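Monovalent Na+/H+ antiporter subunit C (Dietzia sp. DQ12-45-1b, PDB 7D3U) serves as the small subunit C of the Mrp complex, a bacterial sodium/proton antiporter, and probably resembles NuoK of complex I. Local coordinates at residues Val7-Val18 against Gly29-Thr40; Leu19-Ile27 against Ala90-Asp100. All blocks are in the same frame, centred on the assembly; numbering follows the deposited sequence.

Interaction 1: Val7-Val18 against Gly29-Thr40. With LMT (dodecyl-beta-D-maltoside), chain B.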
# COMPACT_ATOMS: atom_id res chain seq x y z
N VAL C 7 -26.25 8.25 -12.77
CA VAL C 7 -25.13 7.67 -12.03
C VAL C 7 -24.80 6.29 -12.57
O VAL C 7 -23.62 5.94 -12.72
CB VAL C 7 -25.45 7.62 -10.52
CG1 VAL C 7 -24.49 6.68 -9.82
CG2 VAL C 7 -25.33 9.00 -9.92
N GLY C 8 -25.82 5.48 -12.88
CA GLY C 8 -25.56 4.17 -13.44
C GLY C 8 -24.88 4.25 -14.79
O GLY C 8 -23.96 3.47 -15.08
N VAL C 9 -25.30 5.19 -15.63
CA VAL C 9 -24.68 5.34 -16.95
C VAL C 9 -23.23 5.79 -16.81
O VAL C 9 -22.34 5.28 -17.50
CB VAL C 9 -25.50 6.30 -17.82
CG1 VAL C 9 -24.70 6.75 -19.01
CG2 VAL C 9 -26.78 5.63 -18.26
N LEU C 10 -22.97 6.74 -15.91
CA LEU C 10 -21.60 7.19 -15.71
C LEU C 10 -20.72 6.09 -15.14
O LEU C 10 -19.56 5.94 -15.53
CB LEU C 10 -21.58 8.42 -14.80
CG LEU C 10 -22.08 9.71 -15.43
CD1 LEU C 10 -22.13 10.82 -14.39
CD2 LEU C 10 -21.20 10.11 -16.59
N MET C 11 -21.26 5.28 -14.22
CA MET C 11 -20.49 4.19 -13.65
C MET C 11 -20.20 3.12 -14.69
O MET C 11 -19.11 2.55 -14.72
CB MET C 11 -21.22 3.59 -12.45
CG MET C 11 -21.11 4.43 -11.19
SD MET C 11 -19.43 4.49 -10.55
CE MET C 11 -19.03 2.75 -10.49
N ALA C 12 -21.17 2.84 -15.57
CA ALA C 12 -20.92 1.89 -16.65
C ALA C 12 -19.86 2.42 -17.60
O ALA C 12 -18.97 1.67 -18.03
CB ALA C 12 -22.22 1.60 -17.40
N GLY C 13 -19.93 3.71 -17.94
CA GLY C 13 -18.90 4.29 -18.78
C GLY C 13 -17.53 4.21 -18.15
O GLY C 13 -16.54 3.91 -18.82
N PHE C 14 -17.44 4.46 -16.84
CA PHE C 14 -16.17 4.34 -16.14
C PHE C 14 -15.65 2.91 -16.19
O PHE C 14 -14.48 2.68 -16.51
CB PHE C 14 -16.30 4.80 -14.70
CG PHE C 14 -15.41 4.04 -13.74
CD1 PHE C 14 -14.04 4.23 -13.74
CD2 PHE C 14 -15.96 3.13 -12.86
CE1 PHE C 14 -13.23 3.53 -12.88
CE2 PHE C 14 -15.15 2.42 -11.99
CZ PHE C 14 -13.79 2.63 -12.00
N VAL C 15 -16.50 1.95 -15.83
CA VAL C 15 -16.05 0.56 -15.78
C VAL C 15 -15.60 0.09 -17.15
O VAL C 15 -14.64 -0.68 -17.28
CB VAL C 15 -17.16 -0.34 -15.21
CG1 VAL C 15 -16.77 -1.80 -15.32
CG2 VAL C 15 -17.43 0.01 -13.76
N PHE C 16 -16.25 0.58 -18.21
CA PHE C 16 -15.82 0.21 -19.55
C PHE C 16 -14.49 0.85 -19.91
O PHE C 16 -13.55 0.17 -20.33
CB PHE C 16 -16.89 0.59 -20.58
CG PHE C 16 -16.53 0.20 -21.98
CD1 PHE C 16 -16.80 -1.07 -22.45
CD2 PHE C 16 -15.93 1.11 -22.83
CE1 PHE C 16 -16.47 -1.43 -23.74
CE2 PHE C 16 -15.60 0.76 -24.12
CZ PHE C 16 -15.87 -0.51 -24.57
N LEU C 17 -14.38 2.17 -19.74
CA LEU C 17 -13.18 2.88 -20.18
C LEU C 17 -11.95 2.45 -19.39
O LEU C 17 -10.87 2.29 -19.96
CB LEU C 17 -13.39 4.39 -20.05
CG LEU C 17 -14.26 5.02 -21.13
CD1 LEU C 17 -14.39 6.51 -20.89
CD2 LEU C 17 -13.68 4.75 -22.50
N VAL C 18 -12.10 2.25 -18.08
CA VAL C 18 -10.95 1.92 -17.25
C VAL C 18 -10.42 0.53 -17.58
O VAL C 18 -9.31 0.17 -17.17
CB VAL C 18 -11.32 2.04 -15.76
CG1 VAL C 18 -10.17 1.57 -14.89
CG2 VAL C 18 -11.70 3.47 -15.42
N GLY C 29 -12.18 7.32 -18.10
CA GLY C 29 -13.01 6.52 -17.22
C GLY C 29 -12.98 7.02 -15.79
O GLY C 29 -14.00 7.03 -15.11
N PHE C 30 -11.81 7.46 -15.33
CA PHE C 30 -11.73 8.01 -13.98
C PHE C 30 -12.46 9.35 -13.88
O PHE C 30 -13.03 9.66 -12.83
CB PHE C 30 -10.27 8.16 -13.56
CG PHE C 30 -9.67 6.89 -13.05
CD1 PHE C 30 -10.19 6.26 -11.94
CD2 PHE C 30 -8.58 6.32 -13.69
CE1 PHE C 30 -9.64 5.09 -11.48
CE2 PHE C 30 -8.03 5.15 -13.23
CZ PHE C 30 -8.56 4.53 -12.12
N ILE C 31 -12.47 10.13 -14.95
CA ILE C 31 -13.26 11.36 -14.97
C ILE C 31 -14.74 11.03 -14.84
O ILE C 31 -15.48 11.66 -14.07
CB ILE C 31 -12.97 12.17 -16.25
CG1 ILE C 31 -11.58 12.79 -16.18
CG2 ILE C 31 -14.01 13.26 -16.44
CD1 ILE C 31 -11.19 13.51 -17.44
N LEU C 32 -15.20 10.03 -15.60
CA LEU C 32 -16.60 9.63 -15.51
C LEU C 32 -16.93 9.08 -14.12
O LEU C 32 -18.03 9.31 -13.60
CB LEU C 32 -16.92 8.59 -16.58
CG LEU C 32 -16.95 9.08 -18.02
CD1 LEU C 32 -17.73 8.12 -18.89
CD2 LEU C 32 -17.54 10.48 -18.10
N LEU C 33 -15.99 8.37 -13.51
CA LEU C 33 -16.22 7.83 -12.17
C LEU C 33 -16.31 8.95 -11.14
O LEU C 33 -17.16 8.91 -10.23
CB LEU C 33 -15.11 6.85 -11.81
CG LEU C 33 -14.98 6.45 -10.34
CD1 LEU C 33 -16.08 5.50 -9.94
CD2 LEU C 33 -13.62 5.84 -10.08
N SER C 34 -15.45 9.96 -11.25
CA SER C 34 -15.55 11.12 -10.37
C SER C 34 -16.87 11.84 -10.57
O SER C 34 -17.49 12.30 -9.61
CB SER C 34 -14.38 12.07 -10.63
OG SER C 34 -14.73 13.40 -10.31
N HIS C 35 -17.33 11.94 -11.83
CA HIS C 35 -18.64 12.53 -12.09
C HIS C 35 -19.75 11.74 -11.41
O HIS C 35 -20.67 12.32 -10.83
CB HIS C 35 -18.88 12.62 -13.59
CG HIS C 35 -18.19 13.77 -14.25
ND1 HIS C 35 -17.86 14.93 -13.58
CD2 HIS C 35 -17.77 13.94 -15.52
CE1 HIS C 35 -17.26 15.76 -14.41
NE2 HIS C 35 -17.20 15.19 -15.60
N ALA C 36 -19.67 10.41 -11.49
CA ALA C 36 -20.68 9.57 -10.85
C ALA C 36 -20.68 9.76 -9.34
O ALA C 36 -21.74 9.81 -8.70
CB ALA C 36 -20.46 8.11 -11.21
N ALA C 37 -19.49 9.85 -8.74
CA ALA C 37 -19.41 10.07 -7.30
C ALA C 37 -19.98 11.42 -6.91
O ALA C 37 -20.70 11.53 -5.91
CB ALA C 37 -17.96 9.96 -6.83
N HIS C 38 -19.69 12.46 -7.69
CA HIS C 38 -20.26 13.77 -7.41
C HIS C 38 -21.78 13.75 -7.54
O HIS C 38 -22.49 14.38 -6.74
CB HIS C 38 -19.66 14.81 -8.35
CG HIS C 38 -18.16 14.86 -8.30
ND1 HIS C 38 -17.44 14.39 -7.23
CD2 HIS C 38 -17.26 15.30 -9.20
CE1 HIS C 38 -16.15 14.55 -7.46
NE2 HIS C 38 -16.01 15.11 -8.65
N LEU C 39 -22.29 13.03 -8.53
CA LEU C 39 -23.73 12.97 -8.72
C LEU C 39 -24.42 12.21 -7.59
O LEU C 39 -25.49 12.62 -7.13
CB LEU C 39 -24.05 12.34 -10.07
CG LEU C 39 -23.59 13.12 -11.30
CD1 LEU C 39 -23.84 12.32 -12.56
CD2 LEU C 39 -24.33 14.44 -11.37
N THR C 40 -23.82 11.12 -7.12
CA THR C 40 -24.44 10.41 -6.00
C THR C 40 -24.27 11.16 -4.69
O THR C 40 -25.03 10.94 -3.75
CB THR C 40 -23.90 8.98 -5.87
OG1 THR C 40 -24.43 8.39 -4.68
CG2 THR C 40 -22.41 8.99 -5.74
C1 LMT B . -34.33 1.02 -9.72
C2 LMT B . -33.46 1.88 -10.58
C3 LMT B . -32.41 1.17 -11.37
C4 LMT B . -31.56 2.22 -12.03
C5 LMT B . -31.04 1.71 -13.33
C6 LMT B . -29.79 2.40 -13.75
C7 LMT B . -29.58 2.20 -15.22
C8 LMT B . -28.12 2.10 -15.50
C9 LMT B . -27.79 1.68 -16.89
C10 LMT B . -26.48 0.96 -16.84
C11 LMT B . -25.80 0.97 -18.17
C12 LMT B . -26.67 0.39 -19.24
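F14 and L33 run alongside each other in the same direction between the two helices, and most of the phenylalanine meets this one leucine. At the root, F14 CB stands 3.7 Å from L33 CB. Over the ring, L33 CB takes one face in a CH-pi contact, 3.7 Å from the F14 ring centroid and 26° off the ring normal. At the ring edge, F14 CD1 faces G29 O. With CG trans to the backbone N (chi1 165°), L33 sends its branch along the ring, and its methyls follow: L33 CD1 lies 3.8 Å from F14 CD2, and L33 CD2 is 3.7 Å from F14 CZ. F14 CE1 also meets F30 CE1 obliquely, at 4.2 Å. With an alanine here, L33 would probably lose the surface its methyls lie along, and a gap would be likely to open beside F30. L10 enters as a knob among L32, H35, A36 and L39, while M11 bends so that its SD reaches L33 CD1 at 3.6 Å. G29 lets the helices draw close, with L17 CB 3.6 Å from G29 CA. Subunits A and D also pack against this pair, and a detergent chain runs past G8 and A12. The axes of 7-17 and 29-40, on helices 2-17 and 24-44, run nearly antiparallel at 155° and approach to 7.6 Å, while S34 and H38 touch helix 66-90.

Interaction 2: Leu19-Ile27 against Ala90-Asp100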
# COMPACT_ATOMS: atom_id res chain seq x y z
N LEU C 19 -11.19 -0.27 -18.30
CA LEU C 19 -10.77 -1.61 -18.70
C LEU C 19 -10.26 -1.66 -20.13
O LEU C 19 -9.99 -2.76 -20.64
CB LEU C 19 -11.92 -2.60 -18.52
CG LEU C 19 -12.28 -2.95 -17.08
CD1 LEU C 19 -13.53 -3.81 -17.04
CD2 LEU C 19 -11.12 -3.65 -16.40
N GLN C 20 -10.12 -0.52 -20.79
CA GLN C 20 -9.69 -0.47 -22.17
C GLN C 20 -8.18 -0.25 -22.24
O GLN C 20 -7.47 -0.28 -21.23
CB GLN C 20 -10.46 0.61 -22.93
CG GLN C 20 -11.94 0.31 -23.08
CD GLN C 20 -12.21 -1.11 -23.54
OE1 GLN C 20 -12.14 -1.40 -24.73
NE2 GLN C 20 -12.52 -1.99 -22.60
N ARG C 21 -7.67 -0.01 -23.45
CA ARG C 21 -6.25 0.15 -23.69
C ARG C 21 -5.91 1.62 -23.87
O ARG C 21 -6.64 2.36 -24.54
CB ARG C 21 -5.83 -0.64 -24.93
CG ARG C 21 -4.35 -0.92 -25.03
CD ARG C 21 -4.01 -1.64 -26.32
NE ARG C 21 -2.57 -1.77 -26.50
CZ ARG C 21 -1.99 -2.00 -27.68
NH1 ARG C 21 -2.72 -2.11 -28.77
NH2 ARG C 21 -0.67 -2.10 -27.76
N GLY C 22 -4.81 2.04 -23.27
CA GLY C 22 -4.39 3.43 -23.35
C GLY C 22 -4.62 4.12 -22.02
O GLY C 22 -5.64 3.91 -21.36
N MET C 23 -3.66 4.97 -21.63
CA MET C 23 -3.77 5.64 -20.35
C MET C 23 -4.77 6.79 -20.38
O MET C 23 -5.42 7.06 -19.37
CB MET C 23 -2.40 6.16 -19.90
CG MET C 23 -2.37 6.57 -18.44
SD MET C 23 -2.80 5.21 -17.35
CE MET C 23 -3.01 6.09 -15.80
N VAL C 24 -4.91 7.47 -21.52
CA VAL C 24 -5.91 8.53 -21.61
C VAL C 24 -7.31 7.93 -21.62
O VAL C 24 -8.23 8.48 -21.00
CB VAL C 24 -5.65 9.40 -22.85
CG1 VAL C 24 -6.82 10.33 -23.10
CG2 VAL C 24 -4.38 10.19 -22.67
N ARG C 25 -7.49 6.80 -22.29
CA ARG C 25 -8.77 6.10 -22.26
C ARG C 25 -9.10 5.55 -20.88
O ARG C 25 -10.23 5.11 -20.66
CB ARG C 25 -8.77 4.97 -23.29
CG ARG C 25 -10.14 4.57 -23.80
CD ARG C 25 -10.02 3.83 -25.12
NE ARG C 25 -11.21 3.04 -25.43
CZ ARG C 25 -12.33 3.54 -25.92
NH1 ARG C 25 -12.43 4.84 -26.15
NH2 ARG C 25 -13.36 2.75 -26.18
N VAL C 26 -8.14 5.57 -19.96
CA VAL C 26 -8.38 5.22 -18.57
C VAL C 26 -8.65 6.46 -17.72
O VAL C 26 -9.49 6.44 -16.82
CB VAL C 26 -7.19 4.41 -18.02
CG1 VAL C 26 -7.16 4.42 -16.51
CG2 VAL C 26 -7.24 2.98 -18.54
N ILE C 27 -7.94 7.55 -18.02
CA ILE C 27 -8.20 8.81 -17.33
C ILE C 27 -9.60 9.31 -17.63
O ILE C 27 -10.26 9.92 -16.78
CB ILE C 27 -7.13 9.85 -17.71
CG1 ILE C 27 -5.77 9.40 -17.18
CG2 ILE C 27 -7.47 11.22 -17.16
CD1 ILE C 27 -4.61 10.11 -17.83
N ALA C 90 0.60 10.33 -18.19
CA ALA C 90 0.33 9.66 -19.46
C ALA C 90 1.35 10.00 -20.55
O ALA C 90 1.43 9.27 -21.54
CB ALA C 90 -1.07 10.02 -19.95
N VAL C 91 2.13 11.07 -20.39
CA VAL C 91 2.99 11.54 -21.46
C VAL C 91 4.47 11.47 -21.10
O VAL C 91 5.28 12.17 -21.68
CB VAL C 91 2.60 12.97 -21.89
CG1 VAL C 91 1.20 12.98 -22.45
CG2 VAL C 91 2.73 13.93 -20.72
N ILE C 92 4.84 10.63 -20.13
CA ILE C 92 6.23 10.43 -19.77
C ILE C 92 6.67 8.98 -19.95
O ILE C 92 7.76 8.71 -20.45
CB ILE C 92 6.53 10.91 -18.34
CG1 ILE C 92 6.37 12.42 -18.23
CG2 ILE C 92 7.92 10.51 -17.92
CD1 ILE C 92 6.38 12.91 -16.80
N GLY C 93 5.83 8.02 -19.55
CA GLY C 93 6.19 6.62 -19.68
C GLY C 93 6.13 6.18 -21.13
O GLY C 93 5.17 6.46 -21.85
N GLY C 94 7.17 5.46 -21.56
CA GLY C 94 7.24 4.96 -22.92
C GLY C 94 7.22 6.07 -23.96
O GLY C 94 7.42 7.25 -23.68
N ASP C 95 6.98 5.65 -25.20
CA ASP C 95 6.79 6.56 -26.31
C ASP C 95 5.32 6.72 -26.69
O ASP C 95 5.01 7.46 -27.63
CB ASP C 95 7.59 6.09 -27.53
CG ASP C 95 7.52 4.59 -27.72
OD1 ASP C 95 6.89 3.92 -26.88
OD2 ASP C 95 8.10 4.09 -28.70
N ASP C 96 4.42 6.05 -25.98
CA ASP C 96 2.99 6.19 -26.18
C ASP C 96 2.33 6.21 -24.81
O ASP C 96 3.00 6.31 -23.78
CB ASP C 96 2.44 5.06 -27.06
CG ASP C 96 2.88 5.18 -28.50
OD1 ASP C 96 3.35 6.28 -28.88
OD2 ASP C 96 2.75 4.20 -29.26
N ASP C 97 1.00 6.11 -24.79
CA ASP C 97 0.26 5.94 -23.56
C ASP C 97 -0.29 4.53 -23.42
O ASP C 97 -1.16 4.29 -22.57
CB ASP C 97 -0.88 6.96 -23.47
CG ASP C 97 -1.87 6.83 -24.59
OD1 ASP C 97 -1.65 5.99 -25.49
OD2 ASP C 97 -2.88 7.56 -24.58
N ASP C 98 0.19 3.59 -24.24
CA ASP C 98 -0.28 2.22 -24.19
C ASP C 98 -0.10 1.63 -22.80
O ASP C 98 0.90 1.88 -22.12
CB ASP C 98 0.48 1.38 -25.22
CG ASP C 98 -0.08 -0.03 -25.36
OD1 ASP C 98 -1.10 -0.34 -24.71
OD2 ASP C 98 0.50 -0.82 -26.13
N THR C 99 -1.08 0.85 -22.37
CA THR C 99 -1.07 0.27 -21.03
C THR C 99 -0.93 -1.24 -21.01
O THR C 99 -0.65 -1.80 -19.94
CB THR C 99 -2.34 0.67 -20.27
OG1 THR C 99 -2.21 0.27 -18.89
CG2 THR C 99 -3.56 -0.01 -20.87
N ASP C 100 -1.08 -1.92 -22.14
CA ASP C 100 -0.92 -3.37 -22.15
C ASP C 100 0.55 -3.74 -22.03
O ASP C 100 1.23 -3.98 -23.03
CB ASP C 100 -1.53 -4.00 -23.40
CG ASP C 100 -3.03 -4.04 -23.36
OD1 ASP C 100 -3.60 -4.08 -22.24
OD2 ASP C 100 -3.66 -4.02 -24.43
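R21 reaches the carboxylate of D98 through a chain that leaves CB with CG opposite the backbone N and stays extended to NE, and a salt bridge joins the two. R21 NE donates to D98 OD1 at 2.7 Å, meeting that oxygen from above the carboxylate plane, while NH2 turns to OD2. The two groups are not coplanar: guanidinium and carboxylate are 68° apart. D100 adds a second negative charge: its OD2, 3.2 Å from R21 NE, forms a salt bridge by charge alone, since it lies well out of the guanidinium plane. Beside this network the backbones join directly. M23 N donates to D97 O at 2.8 Å, from a position tilted 28° from the carbonyl plane, and G22 CA gives the same oxygen a CA-H...O contact. G22 has positive phi (107°), a conformation that calls for glycine. The methyl CG2 of T99 packs over this turn, 3.4 Å from G22 N.

In this three-helix, NuoK-like subunit, 19-27 holds the short connection between the first two helices and the start of the second, and 90-100 is the chain leaving the third. Near the end of the third helix, A90 CB lies 4.0 Å from M23 CG and also fits against V24 CG2 and I27 CD1.

Behind the first shell, D98 is positioned by an Asx turn: D100 N binds OD1 at 3.0 Å, from the face of the carboxylate opposite R21 NE. D97 OD2, beside V24 CG2, forms a salt bridge with R622 of subunit A. D100 OD1 is held by R565 and R681 of the same neighbouring chain, which probably offsets the gathered acidic charge.

From the N terminus, helix 2-17 runs into the short connection after it and the chain doubles back as helix 24-44; interaction 1 closes this short hairpin, with ten residues between its segments. Interaction 2 starts within that connection and closes a much longer loop of 62 residues, which takes in most of helix 24-44 and nearly all of helix 66-90. The segments alternate along the chain, so the two contacts cross. Helix 24-44 serves both. Their centres are 19 Å apart, but they meet where L17 packs against R25 and V26. Interaction 1 joins helices 2-17 and 24-44, and interaction 2 ties the start of helix 24-44 to the chain after helix 66-90.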